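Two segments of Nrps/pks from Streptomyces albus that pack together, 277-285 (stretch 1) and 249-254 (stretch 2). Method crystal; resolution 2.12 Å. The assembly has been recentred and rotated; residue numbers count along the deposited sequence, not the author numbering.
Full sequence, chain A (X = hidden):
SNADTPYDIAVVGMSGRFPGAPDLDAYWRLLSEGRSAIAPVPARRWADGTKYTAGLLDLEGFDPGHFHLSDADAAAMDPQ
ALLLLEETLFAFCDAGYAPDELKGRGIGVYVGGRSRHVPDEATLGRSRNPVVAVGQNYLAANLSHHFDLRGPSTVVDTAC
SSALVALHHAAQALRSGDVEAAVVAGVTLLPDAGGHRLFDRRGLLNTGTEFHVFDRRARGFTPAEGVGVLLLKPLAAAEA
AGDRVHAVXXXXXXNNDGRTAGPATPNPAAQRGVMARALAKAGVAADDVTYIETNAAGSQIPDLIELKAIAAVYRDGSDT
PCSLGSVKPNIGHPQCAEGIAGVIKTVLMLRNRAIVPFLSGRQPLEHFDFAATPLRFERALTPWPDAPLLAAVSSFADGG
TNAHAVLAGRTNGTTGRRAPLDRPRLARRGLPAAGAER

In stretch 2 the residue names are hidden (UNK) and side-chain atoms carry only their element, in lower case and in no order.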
ATOM      1  N   ARG A 277     -14.770  -3.210 -12.840  1.00 26.40           N
ATOM      2  CA  ARG A 277     -14.585  -2.140 -11.875  1.00 25.22           C
ATOM      3  C   ARG A 277     -13.753  -0.992 -12.397  1.00 25.25           C
ATOM      4  O   ARG A 277     -14.066   0.189 -12.165  1.00 25.00           O
ATOM      5  CB  ARG A 277     -13.987  -2.729 -10.575  1.00 29.69           C
ATOM      6  CG  ARG A 277     -13.744  -1.739  -9.460  1.00 32.22           C
ATOM      7  CD  ARG A 277     -15.050  -1.135  -8.870  1.00 35.84           C
ATOM      8  NE  ARG A 277     -14.645  -0.088  -7.914  1.00 39.78           N
ATOM      9  CZ  ARG A 277     -15.361   0.980  -7.594  1.00 44.06           C
ATOM     10  NH1 ARG A 277     -14.848   1.872  -6.748  1.00 44.84           N
ATOM     11  NH2 ARG A 277     -16.567   1.162  -8.133  1.00 42.92           N
ATOM     12  N   ALA A 278     -12.650  -1.269 -13.067  1.00 24.02           N
ATOM     13  CA  ALA A 278     -11.824  -0.159 -13.572  1.00 24.51           C
ATOM     14  C   ALA A 278     -12.592   0.668 -14.586  1.00 24.46           C
ATOM     15  O   ALA A 278     -12.473   1.911 -14.634  1.00 23.62           O
ATOM     16  CB  ALA A 278     -10.549  -0.652 -14.220  1.00 23.21           C
ATOM     17  N   LEU A 279     -13.331  -0.012 -15.433  1.00 26.56           N
ATOM     18  CA  LEU A 279     -14.205   0.691 -16.394  1.00 29.49           C
ATOM     19  C   LEU A 279     -15.246   1.581 -15.769  1.00 27.58           C
ATOM     20  O   LEU A 279     -15.433   2.710 -16.230  1.00 27.11           O
ATOM     21  CB  LEU A 279     -14.985  -0.287 -17.236  1.00 34.92           C
ATOM     22  CG  LEU A 279     -14.291  -0.844 -18.433  1.00 38.54           C
ATOM     23  CD1 LEU A 279     -15.390  -1.669 -19.125  1.00 44.74           C
ATOM     24  CD2 LEU A 279     -13.786   0.242 -19.407  1.00 41.31           C
ATOM     25  N   ALA A 280     -15.940   1.076 -14.747  1.00 25.74           N
ATOM     26  CA  ALA A 280     -16.870   1.882 -13.999  1.00 26.87           C
ATOM     27  C   ALA A 280     -16.212   3.106 -13.380  1.00 27.64           C
ATOM     28  O   ALA A 280     -16.772   4.193 -13.458  1.00 26.14           O
ATOM     29  CB  ALA A 280     -17.567   1.042 -12.917  1.00 28.77           C
ATOM     30  N   LYS A 281     -15.014   2.972 -12.806  1.00 26.19           N
ATOM     31  CA  LYS A 281     -14.357   4.111 -12.187  1.00 28.83           C
ATOM     32  C   LYS A 281     -13.964   5.116 -13.255  1.00 28.61           C
ATOM     33  O   LYS A 281     -13.941   6.312 -13.012  1.00 30.01           O
ATOM     34  CB  LYS A 281     -13.093   3.687 -11.393  1.00 31.16           C
ATOM     35  CG  LYS A 281     -13.403   2.894 -10.115  1.00 37.18           C
ATOM     36  CD  LYS A 281     -12.158   2.267  -9.447  1.00 40.34           C
ATOM     37  CE  LYS A 281     -11.477   3.206  -8.447  1.00 43.93           C
ATOM     38  NZ  LYS A 281     -10.277   2.579  -7.751  1.00 48.52           N
ATOM     39  N   ALA A 282     -13.635   4.624 -14.440  1.00 26.74           N
ATOM     40  CA  ALA A 282     -13.218   5.475 -15.505  1.00 28.57           C
ATOM     41  C   ALA A 282     -14.387   6.282 -16.137  1.00 32.07           C
ATOM     42  O   ALA A 282     -14.165   7.289 -16.776  1.00 30.64           O
ATOM     43  CB  ALA A 282     -12.604   4.615 -16.552  1.00 28.91           C
ATOM     44  N   GLY A 283     -15.603   5.800 -15.961  1.00 31.76           N
ATOM     45  CA  GLY A 283     -16.773   6.424 -16.525  1.00 34.57           C
ATOM     46  C   GLY A 283     -16.798   6.320 -18.046  1.00 36.56           C
ATOM     47  O   GLY A 283     -17.374   7.162 -18.668  1.00 39.98           O
ATOM     48  N   VAL A 284     -16.161   5.326 -18.658  1.00 34.28           N
ATOM     49  CA  VAL A 284     -16.150   5.284 -20.138  1.00 39.26           C
ATOM     50  C   VAL A 284     -16.970   4.098 -20.621  1.00 36.82           C
ATOM     51  O   VAL A 284     -17.129   3.145 -19.889  1.00 40.06           O
ATOM     52  CB  VAL A 284     -14.713   5.252 -20.743  1.00 36.99           C
ATOM     53  CG1 VAL A 284     -13.920   6.447 -20.220  1.00 39.17           C
ATOM     54  CG2 VAL A 284     -13.980   3.997 -20.388  1.00 34.46           C
ATOM     55  N   ALA A 285     -17.494   4.160 -21.833  1.00 36.61           N
ATOM     56  CA  ALA A 285     -18.157   2.989 -22.393  1.00 35.58           C
ATOM     57  C   ALA A 285     -17.113   1.924 -22.726  1.00 34.37           C
ATOM     58  O   ALA A 285     -16.035   2.230 -23.205  1.00 32.16           O
ATOM     59  CB  ALA A 285     -18.947   3.392 -23.632  1.00 38.42           C
ATOM     60  N   UNK A 249      -4.704   8.879 -16.732  1.00 25.14           N
ATOM     61  CA  UNK A 249      -5.253   7.691 -16.061  1.00 25.05           C
ATOM     62  C   UNK A 249      -6.679   7.972 -15.637  1.00 26.08           C
ATOM     63  O   UNK A 249      -6.923   8.912 -14.871  1.00 24.81           O
ATOM     64  c   UNK A 249      -4.863   4.859 -14.679  1.00 26.31           C
ATOM     65  c   UNK A 249      -4.412   7.302 -14.852  1.00 25.56           C
ATOM     66  c   UNK A 249      -4.958   6.174 -13.979  1.00 27.55           C
ATOM     67  c   UNK A 249      -4.132   6.125 -12.705  1.00 31.78           C
ATOM     68  N   UNK A 250      -7.614   7.181 -16.157  1.00 23.09           N
ATOM     69  CA  UNK A 250      -9.035   7.458 -15.970  1.00 25.81           C
ATOM     70  C   UNK A 250      -9.578   6.595 -14.855  1.00 26.16           C
ATOM     71  O   UNK A 250     -10.445   7.019 -14.171  1.00 26.24           O
ATOM     72  c   UNK A 250      -9.432   7.811 -18.484  1.00 31.29           C
ATOM     73  c   UNK A 250     -11.310   9.291 -18.850  1.00 36.93           C
ATOM     74  c   UNK A 250      -9.845   9.221 -18.470  1.00 33.68           C
ATOM     75  n   UNK A 250     -11.732  10.626 -18.371  1.00 39.66           N
ATOM     76  c   UNK A 250      -9.850   7.112 -17.221  1.00 26.72           C
ATOM     77  N   UNK A 251      -9.070   5.364 -14.708  1.00 25.10           N
ATOM     78  CA  UNK A 251      -9.534   4.467 -13.645  1.00 25.96           C
ATOM     79  C   UNK A 251      -8.586   3.295 -13.495  1.00 25.15           C
ATOM     80  O   UNK A 251      -7.899   2.885 -14.436  1.00 24.29           O
ATOM     81  N   UNK A 252      -8.442   2.845 -12.271  1.00 24.07           N
ATOM     82  CA  UNK A 252      -7.627   1.684 -11.933  1.00 22.66           C
ATOM     83  C   UNK A 252      -8.292   0.917 -10.808  1.00 23.36           C
ATOM     84  O   UNK A 252      -8.872   1.542  -9.914  1.00 24.47           O
ATOM     85  c   UNK A 252      -6.182   2.057 -11.640  1.00 24.75           C
ATOM     86  c   UNK A 252      -6.111   3.122 -10.559  1.00 27.12           C
ATOM     87  c   UNK A 252      -5.430   0.811 -11.222  1.00 26.59           C
ATOM     88  c   UNK A 252      -3.984   0.957 -11.370  1.00 30.12           C
ATOM     89  N   UNK A 253      -8.282  -0.419 -10.885  1.00 20.69           N
ATOM     90  CA  UNK A 253      -8.880  -1.250  -9.878  1.00 21.04           C
ATOM     91  C   UNK A 253      -7.978  -2.420  -9.583  1.00 21.29           C
ATOM     92  O   UNK A 253      -7.204  -2.827 -10.449  1.00 18.61           O
ATOM     93  c   UNK A 253     -10.198  -1.776 -10.342  1.00 22.16           C
ATOM     94  N   UNK A 254      -8.078  -2.929  -8.348  1.00 20.30           N
ATOM     95  CA  UNK A 254      -7.296  -4.043  -7.859  1.00 20.19           C
ATOM     96  C   UNK A 254      -8.246  -4.959  -7.130  1.00 20.40           C
ATOM     97  O   UNK A 254      -9.103  -4.499  -6.403  1.00 20.70           O
ATOM     98  c   UNK A 254      -5.458  -4.735  -6.244  1.00 23.69           C
ATOM     99  c   UNK A 254      -6.191  -3.567  -6.934  1.00 22.01           C
ATOM    100  c   UNK A 254      -5.203  -2.737  -7.715  1.00 21.77           C
TER
HETATM  101  O   HOH W   1     -11.636   7.454 -11.626  1.00 42.75           O

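Position 249 carries four side-chain carbons. Bond lengths give a chain of two with a fork at the second, the pattern of leucine, since isoleucine would fork at the first. None of these atoms touches stretch 1, so the identification rests on branching alone: L249, with chi1 t and chi2 p.

Position 250 has four carbons in an unbranched row ending in nitrogen. Its CA-to-CB bond points toward the helix, and its CB lies 3.8 Å from CB of A282. A linear chain with a terminal amine is lysine. In K250 the first three chi angles are all m, and the folded chain places CE 4.1 Å from CG1 of V284; NZ is hydrogen-bonded elsewhere in the structure.

Position 251 has no side-chain atoms, which makes it glycine. The surroundings agree: an ideal CB would point toward the helix and fall 2.7 Å from O of A278 and 2.8 Å from N of A282, both clashes. Without it, CA of G251 sits 4.0 Å from O of A278, and the backbones approach to 4.2 Å between CA of G251 and CA of A282.

Position 252 shows four carbons forked at the first, with one arm two carbons long. That is isoleucine. CA-to-CB of I252 points away from stretch 1, so its link to the helix is through the backbone: NZ of K281 donates a hydrogen bond to O of I252 at 2.8 Å.

Position 253 has a single side-chain carbon, hence alanine, directed toward the helix. The CB of A253 lies 3.7 Å from both CG of R277 and N of A278, and 4.1 Å from CB of A278, an apolar contact.

Position 254 has one carbon carrying two more, the fork of valine. The CA-to-CB bond of V254 points away, and its side chain makes no contact with stretch 1.

The contact joins a strand to a helix, residues 277-282, running in roughly opposing directions at 147°, with axes 6.1 Å apart at closest approach. The absence of a side chain at G251 leaves room for the helix backbone; in the backbone register A282 pairs with G251 and A278 with A253. CA of A282 makes a CA-H...O contact with O of K250 at 3.4 Å, with 156° at the hydrogen, while water 1 donates to O of K250 (2.8 Å) and O of K281 (2.9 Å), bridging two carbonyls that cannot bond each other. Beyond the helix, G283 adopts positive phi in a Schellman motif, and the CA-to-CB bond of V284 points toward stretch 2, where its CG1 meets CE of K250. Together the stretches bury 354 Å².

Stretch 2, residues 249-254: LKGIAV
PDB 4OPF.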